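Local coordinates for protein arylsulfatase (Pseudoalteromonas sp. MB47, PDB 7AJ0) that probably cleaves sulfate esters from fucoidan as a calcium-containing, exo-acting sulfatase that assembles as a hexamer, at residues 22-27 against 389-394; 67-72 against 86-91; 91-96 against 407-412; 347-352 against 466-471; 430-435 against 439-444. All blocks are in the same frame, centred on the assembly; numbering follows the deposited sequence.

Contact 1 of 5, residues 22-27 against 389-394; sequences PNMEPA and GVIDEL
M24 meets I391 and L394 without any ring or planar polar group taking part, so thioether and methyl groups define the contact. The methionine chain is folded rather than extended: chi2 is -81° and chi3 -68°, which turns sulfur and terminal methyl toward different partners. SD lies 4.0 Å from L394 CD1, and the two side chains cross at about a right angle. CE, one bond further, comes to 4.2 Å from I391 CG2. Only van der Waals contact links the segments, with 124 Å² buried. I391 opens the short 3-10 segment 391-393 and L394 follows it directly, with L394 N bonding back to I391 O at 3.3 Å. That turn follows the Schellman motif with which G389 ends helix 377-387. The same helix meets all three side chains, M382 touching M24, L385 touching I391 and Y381 touching L394. M24 thus packs the loop before helix 31-48 on helix 377-387, and helix 141-146 meets the contact through L144 on L394.

Contact 2 of 5, residues 67-72 against 86-91; sequences PGVYGG and LANEGL
V69 has CG2 anti to its N and CG1 between N and the carbonyl carbon (chi1 73°), which presents both methyls to A87 and N88. CG1 is 3.8 Å from A87 CB and CG2 4.1 Å from the same carbon, so the valine straddles the alanine methyl. N88 runs past in the opposite direction (chi1 -68°), bringing OD1 to 3.5 Å from V69 CG2. The valine belongs to a 3-10 turn in which P67 O accepts Y70 N at 3.0 Å and G72 N at 3.1 Å, from opposite faces of the carbonyl plane. D84 OD1, on helix 81-88, accepts V69 N, and T80 OG1, just before that helix, accepts G68 N. In the sulfatase domain the contact packs the loop after strand 53-59, soon after calcium ligands D60 and D61, on the last turn of helix 81-88. Chemically it is dispersive: N88 OD1 makes no hydrogen bond to the loop segment, and polar anchoring comes from neighbouring residues.

Contact 3 of 5, residues 91-96 against 407-412; sequences LRLTSM and AFLLAD
L91 and L93, on strand 91-97 of the large mixed sheet of the alkaline-phosphatase-like sulfatase fold, pack against F408 and L409 of the short helix 406-409. The two pairs meet differently. L91 and L409 cross at about a right angle, with CD2 of L91 3.8 Å from CD2 of L409. L93 and F408 instead slide past each other in opposite directions; F408 CG is anti to its backbone N (chi1 171°), which extends the ring toward the strand. All four side chains are buried, and the packing between helix and sheet is wholly apolar. R92, between the two leucines, belongs to the other side of the strand, where it packs on G68 of a second subunit. A359 on strand 354-360 adds to the packing of L409. A looser bridge joins the pairs, L93 CD1 to L409 CD2 at 4.3 Å, whereas L93 CD2 is equally near two ring carbons, 3.7 Å from both CE2 and CZ of F408.

Contact 4 of 5, residues 347-352 against 466-471; sequences TTWEGG and WVFNLN
The E350 carboxylate, lying against L470, is gripped at both oxygens: OE1 is hydrogen-bonded to Y97 OH and OE2 forms a salt bridge with K438, whose NZ also binds T348 O. These partners probably offset the cost of burying the charge. E350 and L470 come from opposite directions, and a bend in the glutamate chain (chi2 -66°) folds the carboxylate back over the leucine. L470 CD1 is 3.7 Å from E350 CD, while L470 CD2 touches E350 CG at 3.9 Å, so CD1 meets the carboxylate and CD2 the aliphatic part.

A second patch is aromatic. The six-membered ring of W349 offers its rim: CZ3 is 3.9 Å from F468 CE1, which lies in the indole plane, and CH2 is 4.0 Å from W466 CZ3, again near that plane. W466 in turn meets F457 of a third subunit and gives NE1 to S456 O there, tying the patch to the hexamer. W349 holds the N-cap position of helix 350-353, and its O accepts G352 N at 3.0 Å. W466 and F468 share one face of strand 466-469. Such packing of a C-terminal four-stranded antiparallel sheet against the larger catalytic domain is the domain arrangement of sulfatases of the alkaline phosphatase superfamily.

Contact 5 of 5, residues 430-435 against 439-444; sequences TALRWL and IHFKVF
I439 leaves its strand with CB 4.1 Å from L432 O, and CG1, anti to the carbonyl carbon (chi1 -54°), carries the chain alongside L432, the two side chains pointing the same way. At the tip, CD1 rests 3.6 Å from L432 CD1. The other leucine methyl, CD2, reaches the edge of the F441 ring, 3.9 Å from CE2. Helix 489-505 adds F495, A492 and M496 on L432, I439 and F441. The backbones form a beta hairpin of strands 428-434 and 437-440. L432 and I439 are its antiparallel hydrogen-bonded pair, both N to O distances being 3.0 Å, with I439 N donating almost straight (171°). A431 and H440 make the adjoining non-hydrogen-bonded pair; A431 CB lies over the imidazole, 4.3 Å from its centroid, a CH-pi contact. Toward M423 on the next strand, T430 and A431 form a classic beta bulge. T430 O accepts two donors: K442 N at 3.0 Å, on a lone pair in the carbonyl plane, and F441 N at 2.6 Å, tilted 21° from that plane.

Overall arrangement
Contacts 4 and 5 lie about 7 Å apart, centre to centre, on the C-terminal sheet, where W466 O and H440 N are 2.8 Å apart, a probable hydrogen bond; both touch the third subunit. Contacts 2 and 3 share L91, have centres about 13 Å apart and are tied by a probable hydrogen bond between Y70 OH and L93 O at 2.7 Å; both touch the second subunit. A weak hydrogen bond, S95 OG to R433 NH1, joins contact 3 to contact 5. Contact 1 touches none, its centre about 21 Å from that of contact 3. Of the calcium ligands, D60 and D61 shortly precede segment 67-72 and C102 follows 91-96; D325 and N326 come much later.

Contact 1 of 5, residues 22-27 against 389-394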
# COMPACT_ATOMS: atom_id res chain seq x y z
N PRO A 22 2.22 1.94 -49.14
CA PRO A 22 3.13 1.38 -48.13
C PRO A 22 3.37 2.27 -46.92
O PRO A 22 3.63 1.75 -45.82
CB PRO A 22 4.43 1.16 -48.91
CG PRO A 22 3.99 0.99 -50.32
CD PRO A 22 2.80 1.89 -50.49
N ASN A 23 3.30 3.59 -47.07
CA ASN A 23 3.61 4.51 -45.99
C ASN A 23 2.38 4.96 -45.21
O ASN A 23 2.45 5.96 -44.49
CB ASN A 23 4.34 5.74 -46.55
CG ASN A 23 3.42 6.62 -47.38
OD1 ASN A 23 2.56 6.13 -48.10
ND2 ASN A 23 3.60 7.93 -47.26
N MET A 24 1.26 4.25 -45.34
CA MET A 24 0.01 4.61 -44.69
C MET A 24 -0.41 3.50 -43.74
O MET A 24 -0.28 2.32 -44.06
CB MET A 24 -1.10 4.85 -45.72
CG MET A 24 -0.77 5.86 -46.80
SD MET A 24 -0.97 7.56 -46.27
CE MET A 24 -2.75 7.66 -46.06
N GLU A 25 -0.93 3.88 -42.58
CA GLU A 25 -1.45 2.90 -41.65
C GLU A 25 -2.48 2.02 -42.36
O GLU A 25 -3.44 2.55 -42.94
CB GLU A 25 -2.09 3.58 -40.44
CG GLU A 25 -2.67 2.62 -39.40
CD GLU A 25 -1.61 1.75 -38.73
OE1 GLU A 25 -0.41 2.08 -38.83
OE2 GLU A 25 -1.99 0.74 -38.09
N PRO A 26 -2.32 0.70 -42.34
CA PRO A 26 -3.34 -0.16 -42.97
C PRO A 26 -4.71 0.09 -42.37
O PRO A 26 -4.85 0.37 -41.18
CB PRO A 26 -2.84 -1.58 -42.66
CG PRO A 26 -1.37 -1.43 -42.47
CD PRO A 26 -1.18 -0.08 -41.83
N ALA A 27 -5.74 -0.01 -43.22
CA ALA A 27 -7.11 0.24 -42.82
C ALA A 27 -7.99 -0.94 -43.20
O ALA A 27 -7.69 -1.69 -44.13
CB ALA A 27 -7.66 1.52 -43.46
N GLY A 389 -9.71 16.26 -50.91
CA GLY A 389 -9.10 15.61 -52.05
C GLY A 389 -7.61 15.85 -52.18
O GLY A 389 -7.14 16.25 -53.26
N VAL A 390 -6.85 15.59 -51.12
CA VAL A 390 -5.43 15.94 -51.12
C VAL A 390 -4.58 14.87 -50.44
O VAL A 390 -3.44 15.15 -50.04
CB VAL A 390 -5.22 17.30 -50.43
CG1 VAL A 390 -5.94 18.41 -51.18
CG2 VAL A 390 -5.70 17.25 -48.98
N ILE A 391 -5.10 13.65 -50.32
CA ILE A 391 -4.33 12.61 -49.65
C ILE A 391 -3.13 12.20 -50.50
O ILE A 391 -2.08 11.83 -49.96
CB ILE A 391 -5.22 11.40 -49.30
CG1 ILE A 391 -6.06 11.71 -48.06
CG2 ILE A 391 -4.37 10.15 -49.09
CD1 ILE A 391 -6.71 10.50 -47.40
N ASP A 392 -3.26 12.24 -51.83
CA ASP A 392 -2.15 11.85 -52.70
C ASP A 392 -0.96 12.80 -52.62
O ASP A 392 0.07 12.52 -53.25
CB ASP A 392 -2.63 11.76 -54.15
CG ASP A 392 -3.00 13.11 -54.74
OD1 ASP A 392 -2.95 14.13 -54.02
OD2 ASP A 392 -3.35 13.16 -55.94
N GLU A 393 -1.06 13.89 -51.87
CA GLU A 393 0.02 14.86 -51.73
C GLU A 393 0.95 14.56 -50.57
O GLU A 393 1.89 15.33 -50.33
CB GLU A 393 -0.56 16.27 -51.57
CG GLU A 393 -1.31 16.78 -52.79
CD GLU A 393 -0.40 17.11 -53.96
OE1 GLU A 393 0.68 17.71 -53.73
OE2 GLU A 393 -0.74 16.76 -55.11
N LEU A 394 0.73 13.47 -49.84
CA LEU A 394 1.54 13.19 -48.65
C LEU A 394 2.90 12.63 -49.07
O LEU A 394 2.96 11.72 -49.90
CB LEU A 394 0.83 12.19 -47.74
CG LEU A 394 -0.39 12.69 -46.97
CD1 LEU A 394 -0.99 11.55 -46.16
CD2 LEU A 394 -0.04 13.86 -46.07

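Contact 2 of 5, residues 67-72 against 86-91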
# COMPACT_ATOMS: atom_id res chain seq x y z
N PRO A 67 -18.97 16.20 -20.61
CA PRO A 67 -20.28 16.57 -21.15
C PRO A 67 -21.39 15.71 -20.56
O PRO A 67 -21.20 14.53 -20.25
CB PRO A 67 -20.14 16.34 -22.66
CG PRO A 67 -18.66 16.24 -22.91
CD PRO A 67 -18.08 15.67 -21.66
N GLY A 68 -22.57 16.32 -20.43
CA GLY A 68 -23.69 15.60 -19.84
C GLY A 68 -24.07 14.36 -20.62
O GLY A 68 -24.45 13.34 -20.04
N VAL A 69 -23.97 14.42 -21.95
CA VAL A 69 -24.34 13.28 -22.79
C VAL A 69 -23.37 12.12 -22.66
O VAL A 69 -23.68 11.01 -23.11
CB VAL A 69 -24.47 13.76 -24.25
CG1 VAL A 69 -23.11 14.04 -24.85
CG2 VAL A 69 -25.22 12.74 -25.08
N TYR A 70 -22.20 12.35 -22.06
CA TYR A 70 -21.26 11.28 -21.76
C TYR A 70 -21.36 10.78 -20.32
O TYR A 70 -20.59 9.91 -19.93
CB TYR A 70 -19.82 11.74 -22.02
CG TYR A 70 -19.36 11.63 -23.45
CD1 TYR A 70 -18.77 10.46 -23.92
CD2 TYR A 70 -19.49 12.69 -24.33
CE1 TYR A 70 -18.34 10.35 -25.22
CE2 TYR A 70 -19.07 12.60 -25.64
CZ TYR A 70 -18.49 11.42 -26.08
OH TYR A 70 -18.06 11.32 -27.38
N GLY A 71 -22.28 11.33 -19.53
CA GLY A 71 -22.45 10.92 -18.16
C GLY A 71 -21.99 11.92 -17.11
O GLY A 71 -21.88 11.55 -15.94
N GLY A 72 -21.72 13.16 -17.50
CA GLY A 72 -21.36 14.19 -16.55
C GLY A 72 -22.36 15.33 -16.53
O GLY A 72 -23.49 15.17 -16.06
N LEU A 86 -25.33 18.77 -30.09
CA LEU A 86 -24.48 18.29 -31.17
C LEU A 86 -24.45 16.76 -31.20
O LEU A 86 -24.56 16.15 -32.27
CB LEU A 86 -23.06 18.83 -31.03
CG LEU A 86 -22.75 20.24 -31.52
CD1 LEU A 86 -21.27 20.56 -31.31
CD2 LEU A 86 -23.12 20.43 -32.98
N ALA A 87 -24.31 16.14 -30.03
CA ALA A 87 -24.21 14.68 -29.98
C ALA A 87 -25.54 14.02 -30.30
O ALA A 87 -25.60 13.05 -31.07
CB ALA A 87 -23.71 14.25 -28.60
N ASN A 88 -26.63 14.52 -29.72
CA ASN A 88 -27.93 13.87 -29.91
C ASN A 88 -28.45 14.06 -31.32
O ASN A 88 -29.20 13.21 -31.82
CB ASN A 88 -28.93 14.40 -28.89
CG ASN A 88 -28.60 13.98 -27.47
OD1 ASN A 88 -27.98 12.94 -27.24
ND2 ASN A 88 -29.02 14.79 -26.50
N GLU A 89 -28.08 15.15 -31.98
CA GLU A 89 -28.44 15.38 -33.38
C GLU A 89 -27.34 14.93 -34.33
O GLU A 89 -27.39 15.25 -35.52
CB GLU A 89 -28.77 16.85 -33.59
CG GLU A 89 -30.05 17.27 -32.91
CD GLU A 89 -30.18 18.77 -32.75
OE1 GLU A 89 -29.33 19.50 -33.31
OE2 GLU A 89 -31.12 19.21 -32.07
N GLY A 90 -26.34 14.21 -33.83
CA GLY A 90 -25.25 13.71 -34.65
C GLY A 90 -24.77 12.38 -34.15
O GLY A 90 -25.56 11.54 -33.70
N LEU A 91 -23.45 12.18 -34.19
CA LEU A 91 -22.82 10.91 -33.86
C LEU A 91 -21.92 11.11 -32.65
O LEU A 91 -21.03 11.97 -32.67
CB LEU A 91 -22.03 10.37 -35.05
CG LEU A 91 -21.04 9.23 -34.82
CD1 LEU A 91 -21.74 7.98 -34.34
CD2 LEU A 91 -20.27 8.95 -36.11

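Contact 3 of 5, residues 91-96 against 407-412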
# COMPACT_ATOMS: atom_id res chain seq x y z
N LEU A 91 -23.45 12.18 -34.19
CA LEU A 91 -22.82 10.91 -33.86
C LEU A 91 -21.92 11.11 -32.65
O LEU A 91 -21.03 11.97 -32.67
CB LEU A 91 -22.03 10.37 -35.05
CG LEU A 91 -21.04 9.23 -34.82
CD1 LEU A 91 -21.74 7.98 -34.34
CD2 LEU A 91 -20.27 8.95 -36.11
N ARG A 92 -22.14 10.32 -31.61
CA ARG A 92 -21.30 10.35 -30.41
C ARG A 92 -20.39 9.13 -30.43
O ARG A 92 -20.86 7.99 -30.45
CB ARG A 92 -22.16 10.37 -29.15
CG ARG A 92 -21.34 10.40 -27.87
CD ARG A 92 -22.18 10.81 -26.67
NE ARG A 92 -23.21 9.83 -26.34
CZ ARG A 92 -23.02 8.78 -25.54
NH1 ARG A 92 -21.83 8.56 -25.00
NH2 ARG A 92 -24.02 7.95 -25.29
N LEU A 93 -19.08 9.38 -30.43
CA LEU A 93 -18.07 8.32 -30.44
C LEU A 93 -17.63 8.05 -29.01
O LEU A 93 -17.18 8.96 -28.31
CB LEU A 93 -16.88 8.73 -31.30
CG LEU A 93 -17.17 8.94 -32.79
CD1 LEU A 93 -15.93 9.45 -33.50
CD2 LEU A 93 -17.66 7.66 -33.44
N THR A 94 -17.74 6.79 -28.59
CA THR A 94 -17.39 6.39 -27.23
C THR A 94 -16.01 5.75 -27.13
O THR A 94 -15.57 5.43 -26.02
CB THR A 94 -18.44 5.43 -26.67
OG1 THR A 94 -18.65 4.34 -27.58
CG2 THR A 94 -19.76 6.15 -26.45
N SER A 95 -15.31 5.56 -28.25
CA SER A 95 -13.96 5.02 -28.27
C SER A 95 -13.05 5.88 -29.15
O SER A 95 -12.36 5.41 -30.05
CB SER A 95 -13.95 3.57 -28.74
OG SER A 95 -14.35 2.70 -27.69
N MET A 96 -13.06 7.18 -28.87
CA MET A 96 -12.17 8.14 -29.52
C MET A 96 -10.93 8.31 -28.66
O MET A 96 -11.02 8.38 -27.43
CB MET A 96 -12.89 9.48 -29.71
CG MET A 96 -12.04 10.60 -30.27
SD MET A 96 -11.55 10.36 -31.98
CE MET A 96 -11.20 12.06 -32.42
N ALA A 407 -15.86 7.01 -44.50
CA ALA A 407 -16.82 5.92 -44.61
C ALA A 407 -17.37 5.49 -43.25
O ALA A 407 -18.45 4.90 -43.19
CB ALA A 407 -16.16 4.72 -45.29
N PHE A 408 -16.64 5.78 -42.17
CA PHE A 408 -17.12 5.45 -40.83
C PHE A 408 -18.08 6.51 -40.31
O PHE A 408 -19.11 6.18 -39.73
CB PHE A 408 -15.90 5.28 -39.91
CG PHE A 408 -16.24 5.14 -38.46
CD1 PHE A 408 -17.10 4.16 -38.01
CD2 PHE A 408 -15.65 5.99 -37.52
CE1 PHE A 408 -17.39 4.03 -36.66
CE2 PHE A 408 -15.94 5.86 -36.17
CZ PHE A 408 -16.81 4.88 -35.74
N LEU A 409 -17.76 7.79 -40.54
CA LEU A 409 -18.58 8.87 -40.00
C LEU A 409 -19.87 9.08 -40.79
O LEU A 409 -20.86 9.55 -40.22
CB LEU A 409 -17.77 10.17 -39.98
CG LEU A 409 -16.56 10.22 -39.05
CD1 LEU A 409 -15.77 11.51 -39.27
CD2 LEU A 409 -17.00 10.11 -37.60
N LEU A 410 -19.88 8.76 -42.08
CA LEU A 410 -21.03 9.04 -42.94
C LEU A 410 -21.93 7.83 -43.15
O LEU A 410 -22.93 7.94 -43.86
CB LEU A 410 -20.55 9.56 -44.30
CG LEU A 410 -19.68 10.81 -44.27
CD1 LEU A 410 -19.35 11.27 -45.68
CD2 LEU A 410 -20.34 11.93 -43.49
N ALA A 411 -21.61 6.69 -42.55
CA ALA A 411 -22.44 5.50 -42.64
C ALA A 411 -23.29 5.37 -41.38
O ALA A 411 -22.81 5.59 -40.26
CB ALA A 411 -21.59 4.24 -42.82
N ASP A 412 -24.56 5.02 -41.56
CA ASP A 412 -25.44 4.76 -40.42
C ASP A 412 -24.92 3.56 -39.64
O ASP A 412 -24.86 2.44 -40.17
CB ASP A 412 -26.87 4.52 -40.90
CG ASP A 412 -27.56 5.79 -41.35
OD1 ASP A 412 -27.03 6.89 -41.08
OD2 ASP A 412 -28.64 5.69 -41.98

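Contact 4 of 5, residues 347-352 against 466-471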
# COMPACT_ATOMS: atom_id res chain seq x y z
N THR A 347 -0.75 9.83 -18.64
CA THR A 347 -0.64 8.38 -18.55
C THR A 347 -1.40 7.77 -19.72
O THR A 347 -2.29 8.40 -20.30
CB THR A 347 -1.18 7.83 -17.23
OG1 THR A 347 -2.61 7.98 -17.19
CG2 THR A 347 -0.58 8.56 -16.05
N THR A 348 -1.05 6.53 -20.05
CA THR A 348 -1.77 5.77 -21.06
C THR A 348 -2.82 4.85 -20.46
O THR A 348 -3.22 3.87 -21.10
CB THR A 348 -0.79 4.98 -21.93
OG1 THR A 348 0.16 4.31 -21.09
CG2 THR A 348 -0.07 5.91 -22.89
N TRP A 349 -3.26 5.12 -19.24
CA TRP A 349 -4.54 4.60 -18.80
C TRP A 349 -5.64 5.20 -19.67
O TRP A 349 -5.46 6.22 -20.33
CB TRP A 349 -4.80 4.92 -17.33
CG TRP A 349 -3.88 4.23 -16.37
CD1 TRP A 349 -2.99 4.82 -15.53
CD2 TRP A 349 -3.76 2.82 -16.16
NE1 TRP A 349 -2.32 3.86 -14.80
CE2 TRP A 349 -2.78 2.63 -15.17
CE3 TRP A 349 -4.38 1.69 -16.71
CZ2 TRP A 349 -2.40 1.36 -14.72
CZ3 TRP A 349 -4.01 0.44 -16.27
CH2 TRP A 349 -3.03 0.29 -15.28
N GLU A 350 -6.81 4.56 -19.67
CA GLU A 350 -7.91 5.06 -20.49
C GLU A 350 -8.27 6.49 -20.11
O GLU A 350 -8.68 7.28 -20.98
CB GLU A 350 -9.11 4.14 -20.37
CG GLU A 350 -8.89 2.78 -21.00
CD GLU A 350 -8.72 2.86 -22.50
OE1 GLU A 350 -9.66 3.34 -23.17
OE2 GLU A 350 -7.64 2.47 -23.01
N GLY A 351 -8.12 6.86 -18.84
CA GLY A 351 -8.43 8.21 -18.42
C GLY A 351 -7.63 9.27 -19.15
O GLY A 351 -8.09 10.41 -19.29
N GLY A 352 -6.44 8.92 -19.62
CA GLY A 352 -5.58 9.89 -20.26
C GLY A 352 -5.80 10.04 -21.76
O GLY A 352 -5.54 11.11 -22.31
N TRP A 466 -0.25 -6.73 -19.41
CA TRP A 466 -1.54 -6.56 -18.76
C TRP A 466 -2.63 -6.45 -19.81
O TRP A 466 -2.45 -5.82 -20.85
CB TRP A 466 -1.54 -5.32 -17.87
CG TRP A 466 -0.62 -5.39 -16.70
CD1 TRP A 466 0.46 -6.21 -16.55
CD2 TRP A 466 -0.69 -4.61 -15.50
NE1 TRP A 466 1.06 -5.99 -15.34
CE2 TRP A 466 0.38 -5.01 -14.68
CE3 TRP A 466 -1.56 -3.61 -15.05
CZ2 TRP A 466 0.60 -4.45 -13.42
CZ3 TRP A 466 -1.33 -3.05 -13.80
CH2 TRP A 466 -0.26 -3.47 -13.01
N VAL A 467 -3.77 -7.08 -19.54
CA VAL A 467 -4.90 -7.09 -20.46
C VAL A 467 -6.17 -6.77 -19.70
O VAL A 467 -6.44 -7.37 -18.65
CB VAL A 467 -5.04 -8.45 -21.18
CG1 VAL A 467 -6.26 -8.43 -22.09
CG2 VAL A 467 -3.78 -8.76 -21.98
N PHE A 468 -6.93 -5.81 -20.22
CA PHE A 468 -8.25 -5.47 -19.70
C PHE A 468 -9.25 -5.58 -20.84
O PHE A 468 -9.06 -4.97 -21.90
CB PHE A 468 -8.29 -4.04 -19.14
CG PHE A 468 -7.28 -3.78 -18.06
CD1 PHE A 468 -6.00 -3.36 -18.37
CD2 PHE A 468 -7.62 -3.94 -16.73
CE1 PHE A 468 -5.07 -3.12 -17.38
CE2 PHE A 468 -6.70 -3.70 -15.73
CZ PHE A 468 -5.43 -3.28 -16.05
N ASN A 469 -10.31 -6.36 -20.64
CA ASN A 469 -11.48 -6.30 -21.52
C ASN A 469 -12.22 -5.02 -21.18
O ASN A 469 -12.90 -4.93 -20.15
CB ASN A 469 -12.36 -7.53 -21.34
CG ASN A 469 -13.56 -7.51 -22.27
OD1 ASN A 469 -14.12 -6.46 -22.58
ND2 ASN A 469 -13.97 -8.69 -22.72
N LEU A 470 -12.10 -4.00 -22.03
CA LEU A 470 -12.65 -2.69 -21.70
C LEU A 470 -14.17 -2.70 -21.61
O LEU A 470 -14.74 -1.81 -20.98
CB LEU A 470 -12.19 -1.65 -22.71
CG LEU A 470 -10.70 -1.30 -22.66
CD1 LEU A 470 -10.36 -0.26 -23.72
CD2 LEU A 470 -10.31 -0.79 -21.27
N ASN A 471 -14.84 -3.69 -22.22
CA ASN A 471 -16.28 -3.81 -22.03
C ASN A 471 -16.59 -4.24 -20.60
O ASN A 471 -17.57 -3.78 -20.01
CB ASN A 471 -16.87 -4.80 -23.03
CG ASN A 471 -16.85 -4.27 -24.45
OD1 ASN A 471 -16.99 -3.07 -24.68
ND2 ASN A 471 -16.68 -5.17 -25.40

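Contact 5 of 5, residues 430-435 against 439-444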
# COMPACT_ATOMS: atom_id res chain seq x y z
N THR A 430 3.79 2.04 -24.84
CA THR A 430 3.27 1.49 -23.60
C THR A 430 2.09 0.55 -23.78
O THR A 430 1.97 -0.41 -23.02
CB THR A 430 2.85 2.63 -22.65
OG1 THR A 430 1.80 3.40 -23.26
CG2 THR A 430 4.03 3.54 -22.35
N ALA A 431 1.22 0.79 -24.75
CA ALA A 431 0.01 -0.01 -24.85
C ALA A 431 -0.60 0.13 -26.23
O ALA A 431 -0.25 1.03 -27.00
CB ALA A 431 -1.01 0.39 -23.77
N LEU A 432 -1.51 -0.79 -26.54
CA LEU A 432 -2.34 -0.72 -27.73
C LEU A 432 -3.73 -1.20 -27.36
O LEU A 432 -3.93 -1.88 -26.35
CB LEU A 432 -1.76 -1.56 -28.88
CG LEU A 432 -1.65 -3.07 -28.69
CD1 LEU A 432 -2.95 -3.79 -29.00
CD2 LEU A 432 -0.51 -3.62 -29.54
N ARG A 433 -4.70 -0.83 -28.20
CA ARG A 433 -6.05 -1.36 -28.09
C ARG A 433 -6.44 -2.04 -29.39
O ARG A 433 -6.22 -1.49 -30.48
CB ARG A 433 -7.09 -0.28 -27.76
CG ARG A 433 -8.50 -0.86 -27.73
CD ARG A 433 -9.56 0.13 -27.29
NE ARG A 433 -10.89 -0.43 -27.51
CZ ARG A 433 -12.02 0.17 -27.17
NH1 ARG A 433 -12.00 1.36 -26.59
NH2 ARG A 433 -13.19 -0.42 -27.42
N TRP A 434 -7.04 -3.22 -29.28
CA TRP A 434 -7.47 -4.00 -30.43
C TRP A 434 -8.81 -4.63 -30.06
O TRP A 434 -8.92 -5.31 -29.04
CB TRP A 434 -6.43 -5.07 -30.78
CG TRP A 434 -6.92 -6.09 -31.74
CD1 TRP A 434 -7.54 -5.87 -32.94
CD2 TRP A 434 -6.82 -7.51 -31.60
NE1 TRP A 434 -7.84 -7.06 -33.54
CE2 TRP A 434 -7.41 -8.08 -32.75
CE3 TRP A 434 -6.29 -8.35 -30.62
CZ2 TRP A 434 -7.48 -9.46 -32.94
CZ3 TRP A 434 -6.36 -9.72 -30.81
CH2 TRP A 434 -6.95 -10.26 -31.96
N LEU A 435 -9.82 -4.38 -30.89
CA LEU A 435 -11.20 -4.78 -30.58
C LEU A 435 -11.56 -4.03 -29.30
O LEU A 435 -11.42 -2.80 -29.25
CB LEU A 435 -11.31 -6.29 -30.52
CG LEU A 435 -10.89 -7.05 -31.78
CD1 LEU A 435 -10.72 -8.54 -31.50
CD2 LEU A 435 -11.90 -6.83 -32.90
N ILE A 439 -4.16 -3.74 -24.03
CA ILE A 439 -2.95 -4.49 -23.68
C ILE A 439 -1.86 -3.49 -23.31
O ILE A 439 -1.51 -2.62 -24.12
CB ILE A 439 -2.50 -5.40 -24.82
CG1 ILE A 439 -3.64 -6.32 -25.27
CG2 ILE A 439 -1.30 -6.24 -24.40
CD1 ILE A 439 -4.42 -5.79 -26.45
N HIS A 440 -1.32 -3.62 -22.10
CA HIS A 440 -0.27 -2.74 -21.62
C HIS A 440 1.06 -3.48 -21.61
O HIS A 440 1.17 -4.57 -21.04
CB HIS A 440 -0.57 -2.23 -20.20
CG HIS A 440 -1.81 -1.41 -20.10
ND1 HIS A 440 -1.79 -0.04 -19.96
CD2 HIS A 440 -3.12 -1.77 -20.09
CE1 HIS A 440 -3.03 0.41 -19.88
NE2 HIS A 440 -3.85 -0.61 -19.96
N PHE A 441 2.07 -2.88 -22.23
CA PHE A 441 3.44 -3.37 -22.14
C PHE A 441 4.28 -2.56 -21.17
O PHE A 441 5.30 -3.06 -20.69
CB PHE A 441 4.08 -3.36 -23.53
CG PHE A 441 3.29 -4.12 -24.56
CD1 PHE A 441 3.46 -5.49 -24.71
CD2 PHE A 441 2.36 -3.48 -25.35
CE1 PHE A 441 2.73 -6.19 -25.65
CE2 PHE A 441 1.62 -4.18 -26.29
CZ PHE A 441 1.80 -5.54 -26.43
N LYS A 442 3.87 -1.33 -20.87
CA LYS A 442 4.45 -0.52 -19.80
C LYS A 442 3.31 0.18 -19.09
O LYS A 442 2.35 0.63 -19.73
CB LYS A 442 5.47 0.48 -20.34
CG LYS A 442 6.75 -0.18 -20.84
CD LYS A 442 7.73 0.83 -21.41
CE LYS A 442 9.02 0.16 -21.86
NZ LYS A 442 10.00 1.14 -22.42
N VAL A 443 3.40 0.28 -17.76
CA VAL A 443 2.29 0.68 -16.92
C VAL A 443 2.70 1.88 -16.08
O VAL A 443 3.77 1.87 -15.45
CB VAL A 443 1.82 -0.48 -16.02
CG1 VAL A 443 0.96 0.03 -14.87
CG2 VAL A 443 1.06 -1.50 -16.85
N PHE A 444 1.85 2.91 -16.06
CA PHE A 444 2.03 4.03 -15.16
C PHE A 444 1.50 3.67 -13.77
O PHE A 444 0.38 3.17 -13.64
CB PHE A 444 1.31 5.27 -15.68
CG PHE A 444 1.95 5.88 -16.89
CD1 PHE A 444 1.65 5.43 -18.16
CD2 PHE A 444 2.85 6.93 -16.76
CE1 PHE A 444 2.24 6.00 -19.28
CE2 PHE A 444 3.44 7.50 -17.87
CZ PHE A 444 3.13 7.04 -19.13